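Local atomic coordinates of copper-containing nitrite reductase (Thermus scotoductus, PDB entry 6HBE), a protein that probably reduces nitrite to nitric oxide with electrons from a cytochrome c, working as a homotrimer of three-domain, copper-containing subunits. Residues Asn69-Asn72 with Val73-Leu77; Met123-Met127 with Gly128-Gly132. All coordinates share one frame; numbering follows the deposited sequence.

Contact 1 (Asn69-Asn72 with Val73-Leu77); sequences NLDN and VTHGL. With CU (copper (II) ion), chain N.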
loop_
_atom_site.group_PDB
_atom_site.type_symbol
_atom_site.label_atom_id
_atom_site.label_comp_id
_atom_site.label_asym_id
_atom_site.label_seq_id
_atom_site.Cartn_x
_atom_site.Cartn_y
_atom_site.Cartn_z
ATOM N N ASN C 69 4.548 9.450 -33.121
ATOM C CA ASN C 69 4.470 10.434 -32.052
ATOM C C ASN C 69 3.863 11.743 -32.535
ATOM O O ASN C 69 4.520 12.539 -33.229
ATOM C CB ASN C 69 5.847 10.660 -31.408
ATOM C CG ASN C 69 5.778 11.595 -30.215
ATOM O OD1 ASN C 69 4.722 12.163 -29.907
ATOM N ND2 ASN C 69 6.906 11.757 -29.525
ATOM N N LEU C 70 2.634 11.997 -32.108
ATOM C CA LEU C 70 1.856 13.148 -32.508
ATOM C C LEU C 70 1.930 14.282 -31.489
ATOM O O LEU C 70 1.341 15.336 -31.707
ATOM C CB LEU C 70 0.396 12.737 -32.778
ATOM C CG LEU C 70 0.029 12.333 -34.214
ATOM C CD1 LEU C 70 0.995 11.360 -34.858
ATOM C CD2 LEU C 70 -1.392 11.786 -34.275
ATOM N N ASP C 71 2.693 14.092 -30.414
ATOM C CA ASP C 71 2.800 15.074 -29.339
ATOM C C ASP C 71 4.034 15.995 -29.525
ATOM O O ASP C 71 4.848 15.758 -30.398
ATOM C CB ASP C 71 2.942 14.330 -27.997
ATOM C CG ASP C 71 2.383 15.100 -26.808
ATOM O OD1 ASP C 71 1.859 16.227 -26.965
ATOM O OD2 ASP C 71 2.452 14.543 -25.680
ATOM N N ASN C 72 4.160 16.986 -28.644
ATOM C CA ASN C 72 5.328 17.893 -28.553
ATOM C C ASN C 72 6.439 17.451 -27.577
ATOM O O ASN C 72 7.427 18.171 -27.447
ATOM C CB ASN C 72 4.872 19.335 -28.197
ATOM C CG ASN C 72 4.134 19.426 -26.850
ATOM O OD1 ASN C 72 3.506 18.477 -26.412
ATOM N ND2 ASN C 72 4.196 20.581 -26.208
ATOM N N VAL C 73 6.284 16.301 -26.893
ATOM C CA VAL C 73 7.377 15.679 -26.125
ATOM C C VAL C 73 7.617 14.251 -26.601
ATOM O O VAL C 73 6.761 13.649 -27.271
ATOM C CB VAL C 73 7.152 15.693 -24.586
ATOM C CG1 VAL C 73 6.877 17.106 -24.095
ATOM C CG2 VAL C 73 6.033 14.740 -24.148
ATOM N N THR C 74 8.781 13.736 -26.237
ATOM C CA THR C 74 9.225 12.374 -26.562
ATOM C C THR C 74 8.318 11.323 -25.924
ATOM O O THR C 74 7.901 11.519 -24.802
ATOM C CB THR C 74 10.671 12.201 -26.077
ATOM O OG1 THR C 74 11.500 13.117 -26.809
ATOM C CG2 THR C 74 11.223 10.800 -26.278
ATOM N N HIS C 75 8.072 10.216 -26.636
ATOM C CA HIS C 75 7.287 9.069 -26.131
ATOM C C HIS C 75 8.007 7.802 -26.591
ATOM O O HIS C 75 9.180 7.859 -27.002
ATOM C CB HIS C 75 5.824 9.127 -26.644
ATOM C CG HIS C 75 5.027 10.242 -26.047
ATOM N ND1 HIS C 75 4.625 10.234 -24.730
ATOM C CD2 HIS C 75 4.551 11.393 -26.582
ATOM C CE1 HIS C 75 3.973 11.355 -24.467
ATOM N NE2 HIS C 75 3.910 12.071 -25.573
ATOM N N GLY C 76 7.345 6.665 -26.501
ATOM C CA GLY C 76 7.937 5.404 -26.908
ATOM C C GLY C 76 6.975 4.285 -26.631
ATOM O O GLY C 76 5.799 4.544 -26.388
ATOM N N LEU C 77 7.450 3.044 -26.675
ATOM C CA LEU C 77 6.581 1.883 -26.426
ATOM C C LEU C 77 7.362 0.660 -25.933
ATOM O O LEU C 77 8.434 0.310 -26.475
ATOM C CB LEU C 77 5.827 1.503 -27.715
ATOM C CG LEU C 77 4.866 0.302 -27.713
ATOM C CD1 LEU C 77 3.620 0.657 -26.905
ATOM C CD2 LEU C 77 4.480 -0.087 -29.143
HETATM CU CU CU N . 4.864 8.808 -23.270
#
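The imidazole of H75 is met at its edge by N69 and D71, while F44 meets it edge-to-face and the ring of H125 lies against it with the planes about 65° apart. The D71 carboxylate is nearly coplanar with the imidazole, 6° between the planes, and H75 NE2 gives its hydrogen to D71 OD2 at 2.9 Å, almost straight and received on the lone pair that points away from OD1. CG of D71 stands roughly opposite the backbone N (chi1 -151°), which brings the carboxylate to the NE2 edge of the ring. OD2 has a second partner in S30 OG, and OD1 takes a weak bond from N72 N, so both oxygens are engaged and the carboxylate is hindered from rotating. V73 CG2 packs over one face of the D71 carboxylate, 3.9 Å from OD2. The N69 amide comes in steeply to the ring, its OD1 3.4 Å from H75 CD2 near the ring plane. That oxygen also accepts from D71 N at 2.8 Å, closing an Asx turn. From the other end of the amide, N69 ND2 reaches V73 O at 2.9 Å, nearly straight and in the amide plane. Replacing N69 by an alanine would probably leave V73 O without this donor and D71 N without its acceptor, letting the turn that presents D71 to the histidine shift. With NE2 held by D71, H75 turns ND1 to the copper, 2.0 Å away; the carboxylate would be expected to make the imidazole a more electron-rich ligand. A histidine with one nitrogen on the metal and the other anchored by a second-shell carboxylate is here part of the type 1 copper site of a cupredoxin domain, completed by C115, H125 and Q130.

Contact 2 (Met123-Met127 with Gly128-Gly132); sequences MAHTM and GGQFG. With CU (copper (II) ion), chain N.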
loop_
_atom_site.group_PDB
_atom_site.type_symbol
_atom_site.label_atom_id
_atom_site.label_comp_id
_atom_site.label_asym_id
_atom_site.label_seq_id
_atom_site.Cartn_x
_atom_site.Cartn_y
_atom_site.Cartn_z
ATOM N N MET C 123 8.163 5.170 -16.084
ATOM C CA MET C 123 7.283 5.245 -14.901
ATOM C C MET C 123 6.419 6.493 -14.936
ATOM O O MET C 123 5.180 6.395 -14.757
ATOM C CB MET C 123 8.105 5.191 -13.590
ATOM C CG MET C 123 8.819 3.853 -13.362
ATOM S SD MET C 123 10.349 3.582 -14.324
ATOM C CE MET C 123 11.503 4.642 -13.443
ATOM N N ALA C 124 7.011 7.653 -15.274
ATOM C CA ALA C 124 6.235 8.911 -15.224
ATOM C C ALA C 124 5.113 8.978 -16.275
ATOM O O ALA C 124 3.988 9.410 -15.969
ATOM C CB ALA C 124 7.145 10.133 -15.329
ATOM N N HIS C 125 5.376 8.510 -17.485
ATOM C CA HIS C 125 4.330 8.524 -18.548
ATOM C C HIS C 125 3.245 7.468 -18.358
ATOM O O HIS C 125 2.077 7.714 -18.659
ATOM C CB HIS C 125 4.936 8.358 -19.949
ATOM C CG HIS C 125 5.649 9.572 -20.447
ATOM N ND1 HIS C 125 5.626 9.946 -21.777
ATOM C CD2 HIS C 125 6.407 10.490 -19.807
ATOM C CE1 HIS C 125 6.365 11.036 -21.935
ATOM N NE2 HIS C 125 6.841 11.391 -20.756
ATOM N N THR C 126 3.622 6.275 -17.908
ATOM C CA THR C 126 2.642 5.189 -17.731
ATOM C C THR C 126 1.562 5.605 -16.737
ATOM O O THR C 126 0.335 5.464 -16.990
ATOM C CB THR C 126 3.332 3.879 -17.346
ATOM O OG1 THR C 126 4.157 3.436 -18.437
ATOM C CG2 THR C 126 2.304 2.787 -17.010
ATOM N N MET C 127 1.975 6.214 -15.648
ATOM C CA MET C 127 0.995 6.679 -14.644
ATOM C C MET C 127 0.066 7.798 -15.108
ATOM O O MET C 127 -0.973 8.010 -14.488
ATOM C CB MET C 127 1.647 6.996 -13.297
ATOM C CG MET C 127 2.601 8.150 -13.248
ATOM S SD MET C 127 1.783 9.739 -13.320
ATOM C CE MET C 127 0.631 9.753 -12.012
ATOM N N GLY C 128 0.425 8.489 -16.196
ATOM C CA GLY C 128 -0.445 9.492 -16.841
ATOM C C GLY C 128 -1.492 8.985 -17.824
ATOM O O GLY C 128 -2.223 9.784 -18.392
ATOM N N GLY C 129 -1.579 7.662 -18.048
ATOM C CA GLY C 129 -2.658 7.106 -18.882
ATOM C C GLY C 129 -2.234 6.248 -20.060
ATOM O O GLY C 129 -3.111 5.642 -20.707
ATOM N N GLN C 130 -0.929 6.206 -20.366
ATOM C CA GLN C 130 -0.431 5.573 -21.587
ATOM C C GLN C 130 -0.203 4.081 -21.420
ATOM O O GLN C 130 0.929 3.620 -21.188
ATOM C CB GLN C 130 0.855 6.255 -22.104
ATOM C CG GLN C 130 0.634 7.410 -23.059
ATOM C CD GLN C 130 1.924 8.117 -23.545
ATOM O OE1 GLN C 130 2.944 8.321 -22.815
ATOM N NE2 GLN C 130 1.865 8.537 -24.804
ATOM N N PHE C 131 -1.292 3.318 -21.515
ATOM C CA PHE C 131 -1.228 1.852 -21.403
ATOM C C PHE C 131 -2.392 1.190 -22.125
ATOM O O PHE C 131 -3.383 1.863 -22.413
ATOM C CB PHE C 131 -1.233 1.405 -19.917
ATOM C CG PHE C 131 -2.235 2.136 -19.072
ATOM C CD1 PHE C 131 -3.595 1.846 -19.158
ATOM C CD2 PHE C 131 -1.828 3.134 -18.219
ATOM C CE1 PHE C 131 -4.525 2.548 -18.402
ATOM C CE2 PHE C 131 -2.743 3.831 -17.454
ATOM C CZ PHE C 131 -4.107 3.536 -17.550
ATOM N N GLY C 132 -2.248 -0.111 -22.415
ATOM C CA GLY C 132 -3.309 -0.933 -22.988
ATOM C C GLY C 132 -2.999 -2.420 -22.947
ATOM O O GLY C 132 -2.023 -2.837 -22.305
HETATM CU CU CU N . 4.864 8.808 -23.270
#
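Q130 puts an amide oxygen on the copper, where many type 1 sites have a methionine sulfur: Q130 OE1 and H125 ND1 each lie 2.0 Å from the metal. The two side chains run side by side in the same direction, with imidazole and amide planes 32° apart. H125 ND1 and Q130 OE1 are 3.3 Å apart as ligands of one ion, not as a hydrogen-bonded pair. The Q130 chain is stretched beyond CG (chi2 178°), which delivers OE1 to the metal. Its NE2 is tied to S45 O, while H125 NE2 bonds to E385 OE1 and F44 stacks on the ring, so the imidazole is held at ND1 by the metal, at NE2 by the glutamate and on a face by the phenylalanine. H75 and C115 complete this cupredoxin-type site, to which the end of helix 120-126 gives H125 and the turn after it Q130. The chain leaves the helix in a Schellman motif with G129 at positive phi (125°), where a side chain would be pressed against the preceding carbonyl. G129 N to T126 O, 3.1 Å, closes a type I turn from T126 to G129, nearly straight at the hydrogen though arriving above the carbonyl plane, and G128 N makes a weak bond to H125 O. F131 then folds back on the turn, its ring edge 3.4 Å from T126 O at CD2, while G129 O sits over the centre of one face, 3.6 Å above the plane. M127, curled through its last two torsions, brings SD to 3.4 Å from G128 N. F269 of a neighbouring subunit packs on M123 and T126.

Overall arrangement
From the N terminus, strand 62-69 runs into contact 1, which closes the loop leading to strand 78-79 and brings the first copper ligand, H75, into place. The chain then passes through strands 98-104 and 109-114, with C115 just after the latter, before helix 120-126 enters contact 2, the turn into strand 131-137. The two contacts follow in series, neither nested nor crossed, with centres about 12 Å apart. They meet at one copper ion, where H75 ND1 lies 3.1 Å from H125 ND1. The metal joins the loop that crosses from the five-stranded to the four-stranded sheet to the end of helix 120-126 and the turn leading into strand 131-137, while E385 touches V73 and bonds H125.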